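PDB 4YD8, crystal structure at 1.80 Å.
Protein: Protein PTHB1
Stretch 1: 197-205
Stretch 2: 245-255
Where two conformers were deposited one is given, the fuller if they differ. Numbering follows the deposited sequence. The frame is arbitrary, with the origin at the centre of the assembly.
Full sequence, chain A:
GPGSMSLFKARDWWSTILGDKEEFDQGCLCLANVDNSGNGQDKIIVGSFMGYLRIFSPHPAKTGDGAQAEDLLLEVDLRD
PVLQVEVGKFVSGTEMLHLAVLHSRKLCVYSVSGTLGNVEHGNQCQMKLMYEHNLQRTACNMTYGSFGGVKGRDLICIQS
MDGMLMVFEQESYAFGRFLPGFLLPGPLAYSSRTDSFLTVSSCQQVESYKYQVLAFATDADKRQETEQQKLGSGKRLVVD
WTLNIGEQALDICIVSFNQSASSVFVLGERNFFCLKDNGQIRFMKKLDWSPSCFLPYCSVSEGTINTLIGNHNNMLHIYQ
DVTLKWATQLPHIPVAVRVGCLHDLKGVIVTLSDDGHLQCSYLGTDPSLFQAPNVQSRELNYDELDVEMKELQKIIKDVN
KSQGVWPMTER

Stretch 1, residues 197-205: FLTVSSCQQ
Stretch 2 (245-255) IGEQALDICIV

Val200 forms the apolar centre. Its CA-to-CB bond points toward the other stretch, and with chi1 at t (-167°) CG2 lies 3.5 Å from Ala249 CB and 3.6 Å from Ile252 CD1, while CG1 lies 4.2 Å from Ile245 CD1. Alanine's single methyl permits close approach here: CA of Val200 and CA of Ala249 are 6.4 Å apart. Ile252 (mt) and Ile254 (mt) point toward strand 197-200, whose axis runs at 155° to strand 251-255, closest approach 7.9 Å. Leu198 (mp) meets Ile254, CD1 to CD1, at 3.9 Å. Alternation in both extended strands turns Phe197, Thr199 and Asp251 away. No backbone hydrogen bond joins these strands, so side chains fill the gap.

Beyond Val200, Ser201 to Gln204 form a type I turn, closed by Gln204 N to Ser201 O at 3.0 Å. Gln204 (phi/psi 72/31; chi1 m, chi2 t) loses most area, 105 of 536 Å² buried overall. Its O accepts from Ile245 N at 3.0 Å, and its amide lies along the backbone, OE1 3.2 Å from Gly246 C. Gly246 has phi 69°, which favours glycine. At the edge, Gln248 (mm) donates from NE2 to Ser202 O at 2.9 Å, 168°; one water bridges Gln248 OE1, Ser201 O and Ala249 N.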

# COMPACT_ATOMS: atom_id res chain seq x y z
N PHE A 197 9.98 -10.63 -7.52
CA PHE A 197 8.66 -10.61 -6.91
C PHE A 197 8.66 -11.46 -5.66
O PHE A 197 9.17 -12.57 -5.66
CB PHE A 197 7.59 -11.13 -7.88
CG PHE A 197 7.39 -10.26 -9.09
CD1 PHE A 197 6.81 -9.01 -8.97
CD2 PHE A 197 7.79 -10.69 -10.34
CE1 PHE A 197 6.63 -8.21 -10.09
CE2 PHE A 197 7.61 -9.89 -11.46
CZ PHE A 197 7.03 -8.64 -11.33
N LEU A 198 8.06 -10.93 -4.60
CA LEU A 198 7.98 -11.67 -3.34
C LEU A 198 6.53 -11.99 -3.02
O LEU A 198 5.64 -11.16 -3.21
CB LEU A 198 8.63 -10.87 -2.19
CG LEU A 198 10.16 -10.98 -2.23
CD1 LEU A 198 10.80 -10.08 -3.29
CD2 LEU A 198 10.75 -10.72 -0.90
N THR A 199 6.28 -13.20 -2.55
CA THR A 199 4.96 -13.53 -2.07
C THR A 199 5.09 -14.50 -0.90
O THR A 199 6.20 -14.89 -0.53
CB THR A 199 4.07 -14.12 -3.18
OG1 THR A 199 2.72 -14.22 -2.71
CG2 THR A 199 4.57 -15.51 -3.63
N VAL A 200 3.97 -14.84 -0.27
CA VAL A 200 3.96 -15.89 0.74
C VAL A 200 2.86 -16.90 0.41
O VAL A 200 1.71 -16.52 0.21
CB VAL A 200 3.72 -15.36 2.15
CG1 VAL A 200 4.04 -16.45 3.18
CG2 VAL A 200 4.56 -14.08 2.41
N SER A 201 3.23 -18.17 0.37
CA SER A 201 2.30 -19.21 -0.06
C SER A 201 1.45 -19.74 1.09
O SER A 201 1.71 -19.44 2.25
CB SER A 201 3.05 -20.38 -0.70
OG SER A 201 3.83 -21.04 0.28
N SER A 202 0.46 -20.57 0.76
CA SER A 202 -0.39 -21.15 1.79
C SER A 202 0.35 -22.13 2.69
O SER A 202 -0.06 -22.36 3.82
CB SER A 202 -1.59 -21.85 1.15
OG SER A 202 -2.42 -20.90 0.51
N CYS A 203 1.45 -22.71 2.21
CA CYS A 203 2.21 -23.59 3.09
C CYS A 203 3.31 -22.79 3.81
O CYS A 203 4.30 -23.36 4.28
CB CYS A 203 2.77 -24.79 2.31
SG CYS A 203 3.89 -24.38 0.96
N GLN A 204 3.09 -21.48 3.90
CA GLN A 204 3.81 -20.60 4.83
C GLN A 204 5.27 -20.36 4.43
O GLN A 204 6.14 -20.14 5.28
CB GLN A 204 3.70 -21.17 6.26
CG GLN A 204 2.23 -21.45 6.66
CD GLN A 204 2.04 -22.04 8.05
OE1 GLN A 204 2.87 -22.82 8.55
NE2 GLN A 204 0.92 -21.70 8.67
N GLN A 205 5.51 -20.38 3.13
CA GLN A 205 6.82 -20.07 2.56
C GLN A 205 6.85 -18.68 1.97
O GLN A 205 6.07 -18.37 1.07
CB GLN A 205 7.17 -21.07 1.45
CG GLN A 205 7.14 -22.51 1.87
CD GLN A 205 8.53 -23.06 2.05
OE1 GLN A 205 9.08 -23.05 3.15
NE2 GLN A 205 9.12 -23.55 0.96
N ILE A 245 8.27 -19.45 7.28
CA ILE A 245 8.05 -18.61 8.46
C ILE A 245 7.05 -19.22 9.45
O ILE A 245 6.75 -18.62 10.48
CB ILE A 245 7.57 -17.21 8.07
CG1 ILE A 245 6.31 -17.30 7.20
CG2 ILE A 245 8.66 -16.48 7.31
CD1 ILE A 245 5.62 -15.97 7.01
N GLY A 246 6.51 -20.38 9.10
CA GLY A 246 5.70 -21.16 10.03
C GLY A 246 4.34 -20.59 10.39
O GLY A 246 3.73 -21.03 11.37
N GLU A 247 3.85 -19.64 9.61
CA GLU A 247 2.55 -19.02 9.85
C GLU A 247 2.08 -18.35 8.58
O GLU A 247 2.87 -18.11 7.68
CB GLU A 247 2.63 -17.99 10.99
CG GLU A 247 3.50 -16.80 10.64
CD GLU A 247 3.83 -15.95 11.87
OE1 GLU A 247 4.61 -16.42 12.73
OE2 GLU A 247 3.28 -14.84 11.98
N GLN A 248 0.79 -18.00 8.52
CA GLN A 248 0.26 -17.28 7.37
C GLN A 248 0.69 -15.82 7.42
O GLN A 248 0.77 -15.22 8.50
CB GLN A 248 -1.27 -17.38 7.31
CG GLN A 248 -1.80 -18.81 7.19
CD GLN A 248 -1.39 -19.51 5.89
OE1 GLN A 248 -1.34 -18.89 4.82
NE2 GLN A 248 -1.13 -20.80 5.98
N ALA A 249 0.99 -15.25 6.25
CA ALA A 249 1.33 -13.82 6.16
C ALA A 249 0.11 -12.95 5.86
O ALA A 249 -0.74 -13.32 5.05
CB ALA A 249 2.39 -13.61 5.10
N LEU A 250 0.05 -11.80 6.52
CA LEU A 250 -0.97 -10.80 6.23
C LEU A 250 -0.54 -9.82 5.14
O LEU A 250 -1.35 -9.39 4.31
CB LEU A 250 -1.32 -10.01 7.51
CG LEU A 250 -2.00 -10.78 8.64
CD1 LEU A 250 -2.21 -9.87 9.85
CD2 LEU A 250 -3.34 -11.34 8.17
N ASP A 251 0.74 -9.47 5.14
CA ASP A 251 1.22 -8.43 4.24
C ASP A 251 2.73 -8.55 4.07
O ASP A 251 3.41 -9.13 4.92
CB ASP A 251 0.83 -7.04 4.78
CG ASP A 251 0.83 -5.96 3.71
OD1 ASP A 251 0.99 -6.31 2.52
OD2 ASP A 251 0.64 -4.76 4.05
N ILE A 252 3.22 -7.99 2.97
CA ILE A 252 4.65 -7.81 2.73
C ILE A 252 4.89 -6.37 2.31
O ILE A 252 4.11 -5.82 1.54
CB ILE A 252 5.20 -8.71 1.61
CG1 ILE A 252 4.96 -10.18 1.89
CG2 ILE A 252 6.71 -8.48 1.39
CD1 ILE A 252 5.07 -11.00 0.62
N CYS A 253 5.97 -5.78 2.79
CA CYS A 253 6.33 -4.41 2.44
C CYS A 253 7.84 -4.36 2.22
O CYS A 253 8.60 -4.69 3.13
CB CYS A 253 5.93 -3.44 3.56
SG CYS A 253 6.19 -1.67 3.10
N ILE A 254 8.28 -3.96 1.03
CA ILE A 254 9.73 -3.87 0.80
C ILE A 254 10.17 -2.42 0.87
O ILE A 254 9.66 -1.59 0.12
CB ILE A 254 10.12 -4.47 -0.54
CG1 ILE A 254 9.72 -5.95 -0.58
CG2 ILE A 254 11.63 -4.31 -0.77
CD1 ILE A 254 9.91 -6.59 -1.90
N VAL A 255 11.12 -2.12 1.75
CA VAL A 255 11.56 -0.73 1.96
C VAL A 255 13.09 -0.60 2.05
O VAL A 255 13.79 -1.52 2.44
CB VAL A 255 10.98 -0.13 3.27
CG1 VAL A 255 9.47 -0.22 3.29
CG2 VAL A 255 11.55 -0.83 4.46
O HOH W 1 0.54 -17.15 3.93
O HOH W 2 -2.77 -18.67 2.13